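Local coordinates for factor H binding protein (Treponema denticola, PDB 3QZ0) that probably binds the complement regulator factor H at the surface of the spirochaete as a small lipoprotein, which would help the bacterium evade complement, at residues N19-A24 against L59-Q64; K28-L33 against T78-L83; N35-R40 against T72-G77; Y63-K68 against K85-K90. All coordinates share one frame; numbering follows the deposited sequence. Where two conformers were deposited one is given.

Overall arrangement
Helix 20-37 is the common element of contacts 1, 2 and 3, which meet it near its start, along its middle and at its end, while contact 4 pairs the two strands of the small antiparallel sheet. Contact 2 is buried, largely apolar and without a hydrogen bond between its segments. Contacts 1 and 3, on opposite sides of the chain's centre, are partly exposed and join glutamine amides to backbone carbonyls near helix ends. Contact 4 combines a ladder of backbone bonds with a salt bridge, one sheet face largely buried, with lysines K68 and K90 gathered by the other. Contacts 1 and 4 share Y63 and Q64; R86 of contact 4 also binds carbonyls of T72 and S73 in contact 3.

Contact 1 of 4, residues N19-A24 against L59-Q64; sequences NTAQKA and LALDYQ
Q22 reaches across to the turn at L61 with its carboxamide while its aliphatic part runs beside the ring of Y63. The two side chains pass in opposite directions, with amide and ring planes 60° apart; CB and CG of Q22 each lie 4.0 Å from CD1 of Y63. CG of Q22 stands beside the backbone N (chi1 -61°) and the chain then extends, which carries NE2 to L61 O at 2.9 Å. That bond is nearly straight and lies both in the carbonyl plane and close to the amide plane of Q22. The other end of the amide is held too: OE1 of Q22 accepts from N19 N at 2.9 Å, so the rotation of the group is fixed from two sides. In return Q22 N donates to N19 OD1 at 2.8 Å; the reciprocal pair is a capping box at the start of helix 20-37. A water bridges N19 ND2 and L61 O, giving that carbonyl a second donor. Beside this polar patch, CB of A21 rests 4.4 Å from CD2 of L61. D62, at positive phi, is the C-prime residue of a Schellman motif that closes helix 44-59 and turns the chain into strand 63-67. The side chain of Y63 touches Y26 of helix 20-37 and A58 of helix 44-59, its OH bonded to H25, so the contact joins one helix's start to another's end.

Contact 2 of 4, residues K28-L33 against T78-L83; sequences KFINAL and TKAAAL
A80, whose backbone N donates to the carboxylate oxygen OE2 of E34 in the nearest polar bond, sets its methyl against I30, one turn before E34 on helix 20-37. No hydrogen bond joins 28-33 to 78-83 directly, and their own meeting is apolar. CB of A80 touches CG2 of I30 at 3.8 Å, the point where the two backbones come nearest. The other branch of I30 serves the next turn: CG1 lies beside the backbone N (chi1 -68°), and its CD1 reaches CB of L83 at 4.0 Å, the two side chains running antiparallel alongside one another. L83 points at the long helix and lays its forked end against L33. CD1 of L83 sits 3.9 Å from CG of L33, and the CD2 methyls of the two leucines are 4.0 Å apart. The same CD1 also lies 3.9 Å from the carbonyl oxygen of I30, so L83 fits between I30 and L33. Behind this layer L33 continues onto M50 of helix 44-59 and onto I42 and I74 of the loops, while L83 also touches L37, placing short helix 80-86 against the second half of helix 20-37.

Contact 3 of 4, residues N35-R40 against T72-G77; sequences NELKTR and TSIAQG
Two hydrogen bonds tie the end of helix 20-37 to the loop 72-77, and both use carbonyls of successive residues, L37 and K38. G77 N donates to L37 O at 2.8 Å, approaching from above the carbonyl plane. The carboxamide of Q76 takes the next carbonyl: NE2 meets K38 O at 3.1 Å with an almost linear N-H, again from above the plane of the carbonyl, although the oxygen lies within the amide plane of Q76. The extended glutamine chain makes this possible: with chi1 at 180° it stretches away from its own backbone N, and CG passes over L37 O on the way. Weaker CA-H...O contacts supplement these bonds, with CA of Q76 placed 3.4 Å from R40 O. G77 has positive phi, where a CB would press against the preceding carbonyl oxygen.

Apolar contact lies on the inner side. The side chains of L37 and I74 meet almost perpendicular to each other, and CD1 of L37 comes within 3.5 Å of CG2 of I74. L83 of helix 80-86 and I42 extend this apolar patch. The leucine's other methyl, CD2 of L37, lies against a carbonyl oxygen, A75 O, at 3.5 Å.

Charged groups act within 35-40 itself. R40 NH2 forms a salt bridge of 2.8 Å with E36 OE1, meeting it on the anti side, and K38 NZ donates to N35 OD1 in the carbonyl plane.

Chemically, two successive carbonyls each take one N-H from the loop, one from the backbone and one from a side-chain amide, while L37 and I74 pack beside these bonds.

Contact 4 of 4, residues Y63-K68 against K85-K90; sequences YQIVDK and KRFIPK
D67 and R86 clamp one end of a two-stranded antiparallel sheet, strand 63-67 beside strand 87-90, in which the pairs Q64-K90 and V66-I88 are hydrogen-bonded. From CB, R86 runs straight out, its CG set opposite the backbone N (chi1 170°) and lying 3.8 Å above the plane of the F87 ring, over its centre. CD follows 3.7 Å from OD1 of D67, and NE then donates to that oxygen at 2.8 Å. Past CZ, NH2 meets OD2 of D67 at 2.9 Å on its syn lone pair. The grip is therefore side-on, guanidinium and carboxylate planes only 27° apart; carbonyls of T72 and S73 bind the guanidinium too. F87 lies alongside D67, its CE1 3.5 Å from CG of the aspartate. The face with I65, F87 and P89 turns to helix 20-37, where I65 packs on Y26 and F29. CG2 of I65 meets CB of F87 at 3.7 Å. On the other face, CG2 of V66 lies against CD of K90, and K68 folds across I88. The lysine ends approach, NZ of K68 standing 4.0 Å from NZ of K90, like charges, probably both positive, and not bonded.

Contact 1 of 4, residues N19-A24 against L59-Q64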
# COMPACT_ATOMS: atom_id res chain seq x y z
N ASN A 19 15.36 3.94 -1.72
CA ASN A 19 16.00 4.16 -3.01
C ASN A 19 14.96 4.33 -4.10
O ASN A 19 13.76 4.23 -3.85
CB ASN A 19 17.02 3.06 -3.33
CG ASN A 19 16.39 1.69 -3.49
OD1 ASN A 19 15.34 1.54 -4.11
ND2 ASN A 19 17.05 0.68 -2.95
N THR A 20 15.41 4.60 -5.31
CA THR A 20 14.48 4.93 -6.38
C THR A 20 13.62 3.73 -6.80
O THR A 20 12.47 3.91 -7.22
CB THR A 20 15.20 5.52 -7.61
OG1 THR A 20 15.82 4.47 -8.37
CG2 THR A 20 16.27 6.50 -7.15
N ALA A 21 14.16 2.53 -6.67
CA ALA A 21 13.41 1.33 -7.04
C ALA A 21 12.30 1.08 -6.02
O ALA A 21 11.17 0.75 -6.38
CB ALA A 21 14.32 0.11 -7.14
N GLN A 22 12.64 1.22 -4.74
CA GLN A 22 11.66 1.02 -3.67
C GLN A 22 10.53 2.02 -3.82
O GLN A 22 9.36 1.67 -3.77
CB GLN A 22 12.32 1.15 -2.30
CG GLN A 22 13.41 0.10 -2.11
CD GLN A 22 14.24 0.32 -0.87
OE1 GLN A 22 14.52 1.46 -0.49
NE2 GLN A 22 14.65 -0.77 -0.22
N LYS A 23 10.89 3.28 -4.04
CA LYS A 23 9.89 4.33 -4.15
C LYS A 23 9.01 4.15 -5.39
O LYS A 23 7.80 4.41 -5.34
CB LYS A 23 10.57 5.71 -4.14
CG LYS A 23 9.61 6.90 -4.20
CD LYS A 23 8.70 6.98 -2.97
CE LYS A 23 7.83 8.23 -2.99
NZ LYS A 23 6.65 8.14 -2.07
N ALA A 24 9.60 3.71 -6.50
CA ALA A 24 8.83 3.51 -7.71
C ALA A 24 7.79 2.40 -7.50
O ALA A 24 6.65 2.52 -7.93
CB ALA A 24 9.74 3.17 -8.89
N LEU A 59 9.40 -7.42 -0.79
CA LEU A 59 10.50 -8.16 -0.20
C LEU A 59 11.69 -8.28 -1.18
O LEU A 59 12.85 -8.14 -0.78
CB LEU A 59 9.98 -9.53 0.21
CG LEU A 59 10.92 -10.62 0.68
CD1 LEU A 59 11.70 -10.20 1.94
CD2 LEU A 59 10.00 -11.78 0.94
N ALA A 60 11.41 -8.53 -2.45
CA ALA A 60 12.47 -8.62 -3.46
C ALA A 60 13.19 -7.29 -3.65
O ALA A 60 14.27 -7.25 -4.22
CB ALA A 60 11.89 -9.11 -4.79
N LEU A 61 12.59 -6.21 -3.16
CA LEU A 61 13.20 -4.89 -3.23
C LEU A 61 13.68 -4.40 -1.85
O LEU A 61 14.06 -3.25 -1.70
CB LEU A 61 12.21 -3.88 -3.83
CG LEU A 61 11.75 -4.10 -5.27
CD1 LEU A 61 10.65 -3.12 -5.62
CD2 LEU A 61 12.93 -3.94 -6.23
N ASP A 62 13.67 -5.29 -0.87
CA ASP A 62 14.19 -4.99 0.47
C ASP A 62 13.41 -3.93 1.26
O ASP A 62 13.99 -3.20 2.06
CB ASP A 62 15.66 -4.57 0.41
CG ASP A 62 16.57 -5.70 0.00
OD1 ASP A 62 16.24 -6.87 0.30
OD2 ASP A 62 17.62 -5.42 -0.62
N TYR A 63 12.11 -3.83 1.03
CA TYR A 63 11.29 -2.98 1.89
C TYR A 63 9.96 -3.68 2.12
O TYR A 63 9.69 -4.72 1.52
CB TYR A 63 11.12 -1.56 1.31
CG TYR A 63 9.98 -1.38 0.32
CD1 TYR A 63 10.07 -1.88 -0.97
CD2 TYR A 63 8.82 -0.70 0.69
CE1 TYR A 63 9.03 -1.73 -1.87
CE2 TYR A 63 7.79 -0.53 -0.20
CZ TYR A 63 7.89 -1.04 -1.48
OH TYR A 63 6.86 -0.88 -2.35
N GLN A 64 9.15 -3.11 3.01
CA GLN A 64 7.82 -3.63 3.31
C GLN A 64 6.87 -2.46 3.49
O GLN A 64 7.29 -1.35 3.80
CB GLN A 64 7.83 -4.43 4.62
CG GLN A 64 8.55 -5.76 4.54
CD GLN A 64 7.81 -6.78 3.71
OE1 GLN A 64 6.99 -7.53 4.22
NE2 GLN A 64 8.10 -6.82 2.41
O HOH W 1 16.01 -2.16 -3.51

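Contact 2 of 4, residues K28-L33 against T78-L83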
# COMPACT_ATOMS: atom_id res chain seq x y z
N LYS A 28 3.72 2.97 -7.39
CA LYS A 28 2.92 2.21 -8.34
C LYS A 28 1.77 1.54 -7.60
O LYS A 28 0.63 1.52 -8.07
CB LYS A 28 3.77 1.16 -9.05
CG LYS A 28 3.04 0.34 -10.10
CD LYS A 28 3.94 -0.77 -10.65
CE LYS A 28 3.29 -1.51 -11.81
NZ LYS A 28 4.20 -2.56 -12.37
N PHE A 29 2.07 0.99 -6.44
CA PHE A 29 1.06 0.37 -5.59
C PHE A 29 0.02 1.39 -5.11
O PHE A 29 -1.19 1.17 -5.26
CB PHE A 29 1.72 -0.30 -4.39
CG PHE A 29 0.76 -0.66 -3.31
CD1 PHE A 29 -0.18 -1.65 -3.51
CD2 PHE A 29 0.79 0.00 -2.10
CE1 PHE A 29 -1.08 -1.98 -2.51
CE2 PHE A 29 -0.11 -0.32 -1.10
CZ PHE A 29 -1.04 -1.31 -1.31
N ILE A 30 0.48 2.49 -4.54
CA ILE A 30 -0.43 3.51 -4.01
C ILE A 30 -1.36 4.00 -5.13
O ILE A 30 -2.57 4.13 -4.94
CB ILE A 30 0.33 4.70 -3.38
CG1 ILE A 30 1.05 4.28 -2.09
CG2 ILE A 30 -0.60 5.89 -3.13
CD1 ILE A 30 0.12 3.96 -0.91
N ASN A 31 -0.80 4.26 -6.31
CA ASN A 31 -1.61 4.74 -7.43
C ASN A 31 -2.61 3.72 -7.94
O ASN A 31 -3.76 4.05 -8.25
CB ASN A 31 -0.71 5.24 -8.57
CG ASN A 31 0.07 6.49 -8.18
OD1 ASN A 31 -0.36 7.24 -7.30
ND2 ASN A 31 1.21 6.71 -8.82
N ALA A 32 -2.17 2.46 -8.02
CA ALA A 32 -3.07 1.37 -8.39
C ALA A 32 -4.20 1.22 -7.38
O ALA A 32 -5.35 1.03 -7.76
CB ALA A 32 -2.30 0.07 -8.52
N LEU A 33 -3.87 1.28 -6.09
CA LEU A 33 -4.88 1.16 -5.04
C LEU A 33 -5.89 2.30 -5.13
O LEU A 33 -7.11 2.08 -5.10
CB LEU A 33 -4.21 1.15 -3.66
CG LEU A 33 -5.11 0.99 -2.44
CD1 LEU A 33 -6.09 -0.15 -2.66
CD2 LEU A 33 -4.22 0.69 -1.25
N THR A 78 -11.12 6.89 -1.43
CA THR A 78 -9.94 7.24 -0.67
C THR A 78 -8.79 7.59 -1.62
O THR A 78 -8.48 6.84 -2.55
CB THR A 78 -9.51 6.11 0.29
OG1 THR A 78 -10.60 5.79 1.17
CG2 THR A 78 -8.32 6.54 1.12
N LYS A 79 -8.15 8.73 -1.39
CA LYS A 79 -7.15 9.25 -2.32
C LYS A 79 -5.73 8.90 -1.90
O LYS A 79 -5.48 8.52 -0.76
CB LYS A 79 -7.28 10.77 -2.43
CG LYS A 79 -8.67 11.26 -2.78
CD LYS A 79 -9.07 10.79 -4.17
CE LYS A 79 -8.30 11.53 -5.25
NZ LYS A 79 -8.64 11.06 -6.63
N ALA A 80 -4.80 9.07 -2.83
CA ALA A 80 -3.41 8.69 -2.61
C ALA A 80 -2.82 9.29 -1.34
O ALA A 80 -2.09 8.62 -0.63
CB ALA A 80 -2.56 9.05 -3.83
N ALA A 81 -3.12 10.56 -1.06
CA ALA A 81 -2.55 11.20 0.12
C ALA A 81 -2.94 10.48 1.42
O ALA A 81 -2.11 10.27 2.30
CB ALA A 81 -2.98 12.66 0.19
N ALA A 82 -4.21 10.11 1.52
CA ALA A 82 -4.68 9.39 2.69
C ALA A 82 -4.07 7.99 2.73
O ALA A 82 -3.73 7.49 3.79
CB ALA A 82 -6.20 9.30 2.68
N LEU A 83 -3.94 7.38 1.56
CA LEU A 83 -3.39 6.03 1.49
C LEU A 83 -1.94 6.01 1.98
O LEU A 83 -1.53 5.07 2.65
CB LEU A 83 -3.49 5.48 0.06
CG LEU A 83 -4.90 5.20 -0.43
CD1 LEU A 83 -4.90 4.85 -1.92
CD2 LEU A 83 -5.53 4.06 0.39

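Contact 3 of 4, residues N35-R40 against T72-G77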
# COMPACT_ATOMS: atom_id res chain seq x y z
N ASN A 35 -6.70 3.93 -7.70
CA ASN A 35 -7.52 3.66 -8.88
C ASN A 35 -8.57 2.59 -8.62
O ASN A 35 -9.73 2.76 -8.99
CB ASN A 35 -6.64 3.26 -10.06
CG ASN A 35 -7.44 3.16 -11.35
OD1 ASN A 35 -7.96 4.16 -11.85
ND2 ASN A 35 -7.52 1.96 -11.91
N GLU A 36 -8.18 1.48 -7.99
CA GLU A 36 -9.18 0.47 -7.59
C GLU A 36 -10.33 1.08 -6.80
O GLU A 36 -11.49 0.73 -7.02
CB GLU A 36 -8.55 -0.65 -6.77
CG GLU A 36 -7.62 -1.55 -7.56
CD GLU A 36 -8.30 -2.16 -8.78
OE1 GLU A 36 -9.27 -2.93 -8.63
OE2 GLU A 36 -7.85 -1.85 -9.90
N LEU A 37 -9.99 1.96 -5.87
CA LEU A 37 -10.95 2.53 -4.93
C LEU A 37 -11.87 3.56 -5.56
O LEU A 37 -12.83 4.00 -4.94
CB LEU A 37 -10.23 3.12 -3.72
CG LEU A 37 -9.59 2.05 -2.81
CD1 LEU A 37 -8.44 2.62 -1.98
CD2 LEU A 37 -10.66 1.42 -1.91
N LYS A 38 -11.59 3.96 -6.80
CA LYS A 38 -12.52 4.86 -7.48
C LYS A 38 -13.92 4.25 -7.58
O LYS A 38 -14.91 4.98 -7.57
CB LYS A 38 -12.01 5.19 -8.89
CG LYS A 38 -10.81 6.12 -8.91
CD LYS A 38 -10.37 6.42 -10.36
CE LYS A 38 -9.20 7.42 -10.42
NZ LYS A 38 -7.83 6.80 -10.31
N THR A 39 -14.00 2.93 -7.65
CA THR A 39 -15.27 2.27 -7.96
C THR A 39 -15.74 1.29 -6.89
O THR A 39 -16.83 0.73 -7.01
CB THR A 39 -15.20 1.50 -9.29
OG1 THR A 39 -14.03 0.68 -9.32
CG2 THR A 39 -15.18 2.48 -10.47
N ARG A 40 -14.94 1.06 -5.86
CA ARG A 40 -15.38 0.10 -4.86
C ARG A 40 -14.78 0.30 -3.48
O ARG A 40 -13.76 0.97 -3.31
CB ARG A 40 -15.07 -1.32 -5.34
CG ARG A 40 -13.58 -1.60 -5.42
CD ARG A 40 -13.31 -3.05 -5.76
NE ARG A 40 -11.95 -3.27 -6.24
CZ ARG A 40 -11.12 -4.19 -5.76
NH1 ARG A 40 -11.51 -4.97 -4.76
NH2 ARG A 40 -9.90 -4.32 -6.27
N THR A 72 -8.69 -3.24 9.11
CA THR A 72 -9.80 -2.40 8.69
C THR A 72 -9.98 -2.40 7.17
O THR A 72 -9.07 -2.75 6.42
CB THR A 72 -9.67 -0.94 9.22
OG1 THR A 72 -8.57 -0.27 8.57
CG2 THR A 72 -9.45 -0.93 10.72
N SER A 73 -11.18 -2.04 6.72
CA SER A 73 -11.45 -1.94 5.29
C SER A 73 -10.93 -0.60 4.76
O SER A 73 -10.47 0.23 5.53
CB SER A 73 -12.96 -2.02 5.05
OG SER A 73 -13.61 -1.00 5.79
N ILE A 74 -11.01 -0.42 3.45
CA ILE A 74 -10.68 0.87 2.85
C ILE A 74 -11.89 1.38 2.09
O ILE A 74 -12.48 0.66 1.29
CB ILE A 74 -9.53 0.78 1.83
CG1 ILE A 74 -8.37 -0.08 2.35
CG2 ILE A 74 -9.08 2.18 1.45
CD1 ILE A 74 -7.32 -0.38 1.26
N ALA A 75 -12.24 2.64 2.31
CA ALA A 75 -13.44 3.19 1.71
C ALA A 75 -13.24 3.62 0.26
O ALA A 75 -12.17 4.09 -0.13
CB ALA A 75 -13.96 4.37 2.54
N GLN A 76 -14.29 3.44 -0.54
CA GLN A 76 -14.32 3.97 -1.90
C GLN A 76 -13.98 5.46 -1.90
O GLN A 76 -14.39 6.19 -1.01
CB GLN A 76 -15.70 3.76 -2.54
CG GLN A 76 -15.79 4.29 -3.96
CD GLN A 76 -17.20 4.66 -4.37
OE1 GLN A 76 -18.13 4.61 -3.56
NE2 GLN A 76 -17.37 5.04 -5.63
N GLY A 77 -13.23 5.90 -2.90
CA GLY A 77 -12.90 7.31 -3.03
C GLY A 77 -11.71 7.78 -2.22
O GLY A 77 -11.33 8.94 -2.31

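Contact 4 of 4, residues Y63-K68 against K85-K90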
# COMPACT_ATOMS: atom_id res chain seq x y z
N TYR A 63 12.11 -3.83 1.03
CA TYR A 63 11.29 -2.98 1.89
C TYR A 63 9.96 -3.68 2.12
O TYR A 63 9.69 -4.72 1.52
CB TYR A 63 11.12 -1.56 1.31
CG TYR A 63 9.98 -1.38 0.32
CD1 TYR A 63 10.07 -1.88 -0.97
CD2 TYR A 63 8.82 -0.70 0.69
CE1 TYR A 63 9.03 -1.73 -1.87
CE2 TYR A 63 7.79 -0.53 -0.20
CZ TYR A 63 7.89 -1.04 -1.48
OH TYR A 63 6.86 -0.88 -2.35
N GLN A 64 9.15 -3.11 3.01
CA GLN A 64 7.82 -3.63 3.31
C GLN A 64 6.87 -2.46 3.49
O GLN A 64 7.29 -1.35 3.80
CB GLN A 64 7.83 -4.43 4.62
CG GLN A 64 8.55 -5.76 4.54
CD GLN A 64 7.81 -6.78 3.71
OE1 GLN A 64 6.99 -7.53 4.22
NE2 GLN A 64 8.10 -6.82 2.41
N ILE A 65 5.59 -2.72 3.29
CA ILE A 65 4.55 -1.74 3.54
C ILE A 65 3.81 -2.17 4.80
O ILE A 65 3.41 -3.33 4.91
CB ILE A 65 3.58 -1.70 2.36
CG1 ILE A 65 4.31 -1.14 1.14
CG2 ILE A 65 2.35 -0.88 2.70
CD1 ILE A 65 3.52 -1.16 -0.14
N VAL A 66 3.64 -1.24 5.73
CA VAL A 66 3.01 -1.53 7.01
C VAL A 66 1.65 -0.84 7.10
O VAL A 66 1.56 0.35 6.86
CB VAL A 66 3.90 -1.07 8.18
CG1 VAL A 66 3.20 -1.33 9.51
CG2 VAL A 66 5.25 -1.79 8.13
N ASP A 67 0.61 -1.59 7.43
CA ASP A 67 -0.72 -0.99 7.57
C ASP A 67 -0.85 -0.42 8.98
O ASP A 67 -0.79 -1.16 9.96
CB ASP A 67 -1.80 -2.06 7.34
CG ASP A 67 -3.21 -1.47 7.29
OD1 ASP A 67 -3.37 -0.27 7.60
OD2 ASP A 67 -4.14 -2.22 6.92
N LYS A 68 -1.01 0.89 9.08
CA LYS A 68 -1.12 1.53 10.38
C LYS A 68 -2.52 1.44 10.95
O LYS A 68 -2.74 1.81 12.11
CB LYS A 68 -0.67 2.99 10.31
CG LYS A 68 0.84 3.14 10.10
CD LYS A 68 1.62 2.32 11.13
CE LYS A 68 3.12 2.59 11.03
NZ LYS A 68 3.91 1.68 11.91
N LYS A 85 -0.66 7.90 4.23
CA LYS A 85 -0.62 8.06 5.67
C LYS A 85 -0.93 6.76 6.39
O LYS A 85 -0.56 6.57 7.54
CB LYS A 85 -1.59 9.15 6.14
CG LYS A 85 -1.27 10.55 5.64
CD LYS A 85 -2.12 11.58 6.38
CE LYS A 85 -1.96 12.98 5.80
NZ LYS A 85 -2.58 13.09 4.44
N ARG A 86 -1.63 5.86 5.71
CA ARG A 86 -2.02 4.59 6.33
C ARG A 86 -1.06 3.46 6.02
O ARG A 86 -0.73 2.65 6.89
CB ARG A 86 -3.43 4.20 5.90
CG ARG A 86 -3.80 2.79 6.30
CD ARG A 86 -5.24 2.46 6.02
NE ARG A 86 -5.47 1.04 6.26
CZ ARG A 86 -6.63 0.42 6.12
NH1 ARG A 86 -7.71 1.09 5.74
NH2 ARG A 86 -6.69 -0.89 6.35
N PHE A 87 -0.64 3.38 4.76
CA PHE A 87 0.22 2.29 4.31
C PHE A 87 1.63 2.83 4.16
O PHE A 87 1.96 3.45 3.15
CB PHE A 87 -0.31 1.72 3.00
CG PHE A 87 -1.68 1.10 3.12
CD1 PHE A 87 -1.83 -0.13 3.74
CD2 PHE A 87 -2.80 1.75 2.64
CE1 PHE A 87 -3.09 -0.71 3.87
CE2 PHE A 87 -4.05 1.19 2.75
CZ PHE A 87 -4.20 -0.05 3.37
N ILE A 88 2.45 2.59 5.18
CA ILE A 88 3.74 3.24 5.32
C ILE A 88 4.87 2.31 4.91
O ILE A 88 4.93 1.17 5.37
CB ILE A 88 3.99 3.66 6.78
CG1 ILE A 88 2.82 4.47 7.31
CG2 ILE A 88 5.28 4.47 6.88
CD1 ILE A 88 2.68 5.81 6.64
N PRO A 89 5.77 2.78 4.04
CA PRO A 89 6.87 1.92 3.59
C PRO A 89 8.07 2.02 4.51
O PRO A 89 8.42 3.11 4.95
CB PRO A 89 7.20 2.49 2.21
CG PRO A 89 6.89 3.96 2.34
CD PRO A 89 5.74 4.07 3.33
N LYS A 90 8.70 0.88 4.78
CA LYS A 90 9.88 0.83 5.64
C LYS A 90 10.92 -0.09 5.02
O LYS A 90 10.58 -1.18 4.57
CB LYS A 90 9.49 0.31 7.03
CG LYS A 90 8.34 1.05 7.71
CD LYS A 90 8.16 0.58 9.15
CE LYS A 90 7.01 1.31 9.84
NZ LYS A 90 7.22 2.78 9.89